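Local coordinates for salicylate 5-hydroxylase, large oxygenase component (PDB 7C8Z), which hydroxylates salicylate at carbon 5 to give gentisate, as the iron- and [2Fe-2S]-containing oxygenase component of a multicomponent enzyme system, at residues Arg181-Phe186 with Phe208-Phe212; Glu194-Leu200 with Phe271-Ala275. One frame throughout, in Å; residues are numbered along the deposited sequence.

Contact 1: Arg181-Phe186 with Phe208-Phe212; sequences RGGAVF and FDRVF
Phe208, in the last turn of helix 196-211, reaches the hairpin with the far end of its ring. A chi1 of -178°, CG anti to the backbone N, carries the ring toward Ala184 and Phe186: Phe208 CZ sits 3.7 Å from Ala184 CB, and Phe208 CE2 is equally close to Phe186 CE1, which lies at its edge. The carbonyl O of Arg181 lies near the ring plane too, but at the other side of CZ, 3.6 Å from Phe208 CE1. Asp209 brings the charge. The extended chain of Arg181 crosses it at about a right angle and offers two donors to its carboxylate: Arg181 NE to Asp209 OD1 at 2.8 Å on the syn side, and Arg181 NH2 to Asp209 OD2 at 3.0 Å in a weak bond. NE and NH2 make up one edge of the guanidinium; its plane is 17° from that of the carboxylate, although NE stands 29° out of the carboxylate plane. Phe212, the first residue beyond the helix, turns one ring face to Ala184, whose CB stands 3.9 Å from the ring centroid in a CH-pi contact; the opposite face is covered by Val211 CG1. Arg181 to Ala184 form a type I' turn, the tight two-residue link of a beta hairpin, here in the Rieske-family region and packed against the C-terminal end of a helix.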
# COMPACT_ATOMS: atom_id res chain seq x y z
N ARG A 181 15.26 8.38 35.73
CA ARG A 181 14.98 7.94 37.09
C ARG A 181 14.69 6.45 37.08
O ARG A 181 13.94 5.97 36.24
CB ARG A 181 13.79 8.70 37.69
CG ARG A 181 13.51 8.31 39.13
CD ARG A 181 12.28 9.00 39.69
NE ARG A 181 12.07 8.68 41.10
CZ ARG A 181 12.25 9.55 42.09
NH1 ARG A 181 12.63 10.79 41.83
NH2 ARG A 181 12.04 9.18 43.35
N GLY A 182 15.32 5.73 38.01
CA GLY A 182 15.06 4.31 38.19
C GLY A 182 15.41 3.45 37.00
O GLY A 182 15.06 2.26 36.96
N GLY A 183 16.10 4.02 36.01
CA GLY A 183 16.43 3.31 34.80
C GLY A 183 15.60 3.71 33.60
O GLY A 183 15.94 3.32 32.47
N ALA A 184 14.52 4.46 33.80
CA ALA A 184 13.69 4.93 32.71
C ALA A 184 14.09 6.35 32.34
O ALA A 184 14.52 7.13 33.19
CB ALA A 184 12.20 4.87 33.08
N VAL A 185 13.92 6.69 31.07
CA VAL A 185 14.37 7.97 30.52
C VAL A 185 13.21 8.59 29.76
O VAL A 185 12.71 8.00 28.79
CB VAL A 185 15.59 7.80 29.60
CG1 VAL A 185 16.13 9.15 29.18
CG2 VAL A 185 16.68 6.99 30.29
N PHE A 186 12.79 9.77 30.21
CA PHE A 186 11.83 10.63 29.55
C PHE A 186 12.54 11.88 29.04
O PHE A 186 13.63 12.22 29.49
CB PHE A 186 10.71 11.05 30.52
CG PHE A 186 9.77 9.93 30.89
CD1 PHE A 186 10.22 8.86 31.64
CD2 PHE A 186 8.45 9.96 30.49
CE1 PHE A 186 9.37 7.83 31.97
CE2 PHE A 186 7.59 8.94 30.83
CZ PHE A 186 8.05 7.87 31.57
N PHE A 208 5.65 4.14 39.85
CA PHE A 208 6.79 4.27 38.94
C PHE A 208 8.06 3.73 39.59
O PHE A 208 8.74 2.87 39.03
CB PHE A 208 6.97 5.74 38.54
CG PHE A 208 8.10 5.97 37.56
CD1 PHE A 208 9.42 6.02 37.98
CD2 PHE A 208 7.84 6.14 36.21
CE1 PHE A 208 10.46 6.22 37.08
CE2 PHE A 208 8.87 6.35 35.30
CZ PHE A 208 10.18 6.39 35.74
N ASP A 209 8.40 4.25 40.77
CA ASP A 209 9.57 3.78 41.49
C ASP A 209 9.41 2.34 41.95
O ASP A 209 10.40 1.63 42.13
CB ASP A 209 9.85 4.70 42.68
CG ASP A 209 10.10 6.13 42.26
OD1 ASP A 209 10.48 6.36 41.09
OD2 ASP A 209 9.91 7.04 43.09
N ARG A 210 8.17 1.89 42.14
CA ARG A 210 7.92 0.51 42.52
C ARG A 210 8.42 -0.44 41.45
O ARG A 210 9.02 -1.48 41.76
CB ARG A 210 6.43 0.31 42.78
CG ARG A 210 6.05 -1.13 42.96
CD ARG A 210 4.56 -1.33 42.78
NE ARG A 210 4.20 -2.71 43.04
CZ ARG A 210 3.93 -3.60 42.08
NH1 ARG A 210 3.97 -3.23 40.81
NH2 ARG A 210 3.61 -4.84 42.40
N VAL A 211 8.19 -0.11 40.17
CA VAL A 211 8.75 -0.94 39.11
C VAL A 211 10.23 -0.63 38.91
O VAL A 211 11.07 -1.53 38.91
CB VAL A 211 7.95 -0.74 37.81
CG1 VAL A 211 8.78 -1.14 36.61
CG2 VAL A 211 6.67 -1.56 37.84
N PHE A 212 10.57 0.65 38.74
CA PHE A 212 11.95 1.09 38.57
C PHE A 212 12.52 1.44 39.94
O PHE A 212 12.62 2.60 40.33
CB PHE A 212 12.02 2.27 37.61
CG PHE A 212 11.39 2.01 36.27
CD1 PHE A 212 11.99 1.16 35.36
CD2 PHE A 212 10.19 2.62 35.93
CE1 PHE A 212 11.41 0.92 34.13
CE2 PHE A 212 9.61 2.39 34.70
CZ PHE A 212 10.21 1.54 33.80

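Contact 2: Glu194-Leu200 with Phe271-Ala275; sequences EPFEEFL and FRHAA
The backbones of Glu194-Leu200 and Phe271-Ala275 stay well apart, the closest CA atoms being those of Leu200 and His273 at 7.0 Å, so the gap between the first turn of a helix and the lead-in to strand 274-278 of the catalytic domain's antiparallel sheet is bridged by side chains, with the help of the main-chain carbonyl of Phe199. Pro195 holds the N-cap position, and Glu194 just before it meets Arg272 from the opposite direction. Arg272 turns CG between its backbone N and carbonyl carbon (chi1 50°), from where an extended chain carries the guanidinium out to Glu194. Arg272 NH2 faces both carboxylate oxygens in a salt bridge whose hydrogen bonds are both weak, 3.2 Å from Glu194 OE2. The same nitrogen donates to the carbonyl O of Phe199, also at 3.2 Å, approaching in the carbonyl plane on a lone pair with a C=O...N angle of 117°. Outside the segments, Tyr435 and Asp268 take NH1 and NE of this arginine. Phe199 CE1 lies over the centre of the guanidinium face, although the ring is inclined to it by 46°. Trp68 meets the Phe199 ring edge-to-face. The side chains of His273 and Phe199 cross at about a right angle, and the rings meet obliquely, with His273 NE2 over one face of Phe199, offset toward the rim. Its own ring has Arg272 CG against one face. Leu200 adds a van der Waals contact, its CD2 lying 3.8 Å from His273 CD2. The carbonyl O of Phe199 lies near the imidazole plane, 3.0 Å from His273 NE2.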
# COMPACT_ATOMS: atom_id res chain seq x y z
N GLU A 194 7.47 21.30 34.18
CA GLU A 194 7.55 20.92 35.58
C GLU A 194 8.53 19.76 35.73
O GLU A 194 8.72 18.98 34.78
CB GLU A 194 6.17 20.52 36.09
CG GLU A 194 5.45 19.55 35.17
CD GLU A 194 3.95 19.54 35.36
OE1 GLU A 194 3.50 19.43 36.53
OE2 GLU A 194 3.22 19.63 34.35
N PRO A 195 9.21 19.63 36.87
CA PRO A 195 10.08 18.47 37.08
C PRO A 195 9.31 17.16 36.94
O PRO A 195 8.10 17.10 37.12
CB PRO A 195 10.61 18.66 38.51
CG PRO A 195 10.48 20.13 38.76
CD PRO A 195 9.29 20.60 37.98
N PHE A 196 10.06 16.11 36.61
CA PHE A 196 9.46 14.80 36.36
C PHE A 196 8.65 14.32 37.56
O PHE A 196 7.55 13.78 37.40
CB PHE A 196 10.56 13.80 36.00
CG PHE A 196 10.05 12.43 35.65
CD1 PHE A 196 9.41 12.21 34.44
CD2 PHE A 196 10.22 11.37 36.53
CE1 PHE A 196 8.95 10.94 34.11
CE2 PHE A 196 9.75 10.11 36.20
CZ PHE A 196 9.12 9.89 35.00
N GLU A 197 9.19 14.50 38.76
CA GLU A 197 8.51 14.05 39.98
C GLU A 197 7.19 14.79 40.17
O GLU A 197 6.16 14.16 40.45
CB GLU A 197 9.43 14.25 41.18
CG GLU A 197 10.71 13.42 41.13
CD GLU A 197 11.78 14.04 40.23
OE1 GLU A 197 11.67 15.25 39.93
OE2 GLU A 197 12.72 13.32 39.82
N GLU A 198 7.19 16.11 40.00
CA GLU A 198 5.94 16.86 40.09
C GLU A 198 5.04 16.58 38.89
O GLU A 198 3.81 16.71 39.00
CB GLU A 198 6.24 18.36 40.18
CG GLU A 198 6.89 18.78 41.49
CD GLU A 198 7.37 20.21 41.47
OE1 GLU A 198 8.41 20.49 42.09
OE2 GLU A 198 6.70 21.05 40.84
N PHE A 199 5.62 16.20 37.75
CA PHE A 199 4.80 15.80 36.61
C PHE A 199 4.00 14.55 36.95
O PHE A 199 2.82 14.45 36.59
CB PHE A 199 5.69 15.56 35.39
CG PHE A 199 4.94 15.22 34.13
CD1 PHE A 199 4.14 16.17 33.51
CD2 PHE A 199 5.04 13.96 33.56
CE1 PHE A 199 3.45 15.86 32.35
CE2 PHE A 199 4.35 13.65 32.40
CZ PHE A 199 3.56 14.60 31.79
N LEU A 200 4.61 13.59 37.64
CA LEU A 200 3.90 12.36 37.96
C LEU A 200 3.02 12.48 39.19
O LEU A 200 1.99 11.80 39.28
CB LEU A 200 4.90 11.21 38.16
CG LEU A 200 5.59 10.69 36.92
CD1 LEU A 200 6.38 9.44 37.26
CD2 LEU A 200 4.58 10.42 35.81
N PHE A 271 -5.63 14.32 36.64
CA PHE A 271 -6.39 13.20 36.07
C PHE A 271 -5.78 12.66 34.79
O PHE A 271 -6.45 11.91 34.06
CB PHE A 271 -7.85 13.57 35.79
CG PHE A 271 -8.56 14.18 36.96
CD1 PHE A 271 -8.41 13.65 38.23
CD2 PHE A 271 -9.40 15.28 36.79
CE1 PHE A 271 -9.07 14.21 39.31
CE2 PHE A 271 -10.06 15.84 37.86
CZ PHE A 271 -9.90 15.31 39.13
N ARG A 272 -4.53 13.01 34.48
CA ARG A 272 -3.91 12.58 33.24
C ARG A 272 -3.20 11.23 33.39
O ARG A 272 -3.34 10.35 32.53
CB ARG A 272 -2.93 13.65 32.74
CG ARG A 272 -1.96 14.13 33.80
CD ARG A 272 -1.26 15.40 33.41
NE ARG A 272 -0.19 15.72 34.34
CZ ARG A 272 0.54 16.82 34.30
NH1 ARG A 272 0.30 17.73 33.35
NH2 ARG A 272 1.50 17.03 35.19
N HIS A 273 -2.42 11.06 34.45
CA HIS A 273 -1.73 9.81 34.70
C HIS A 273 -2.58 8.94 35.61
O HIS A 273 -3.37 9.44 36.40
CB HIS A 273 -0.36 10.05 35.32
CG HIS A 273 0.39 11.20 34.74
ND1 HIS A 273 0.30 11.56 33.41
CD2 HIS A 273 1.25 12.08 35.30
CE1 HIS A 273 1.07 12.61 33.18
NE2 HIS A 273 1.65 12.95 34.31
N ALA A 274 -2.39 7.62 35.50
CA ALA A 274 -3.22 6.73 36.31
C ALA A 274 -2.45 5.46 36.65
O ALA A 274 -1.46 5.11 36.01
CB ALA A 274 -4.53 6.39 35.60
N ALA A 275 -2.92 4.79 37.69
CA ALA A 275 -2.37 3.51 38.11
C ALA A 275 -3.52 2.59 38.50
O ALA A 275 -4.33 2.95 39.35
CB ALA A 275 -1.39 3.67 39.28

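How the contacts relate
From the N terminus the chain passes through the hairpin of 181-186, then 194-200, where helix 196-211 begins, then 208-212, where it ends, and finally 271-275. The segments alternate, so the contacts cross: contact 1 closes a short loop holding most of the helix, whereas contact 2 closes a longer one of about 70 residues that runs through strand 217-227. Both use the same helix, contact 1 at its C-terminal end and contact 2 at its start. They touch directly: Phe196 packs on Phe186 and Phe208, and Leu200 on Phe208. Together they tie the Rieske-family sheet to the catalytic-domain sheet through this helix.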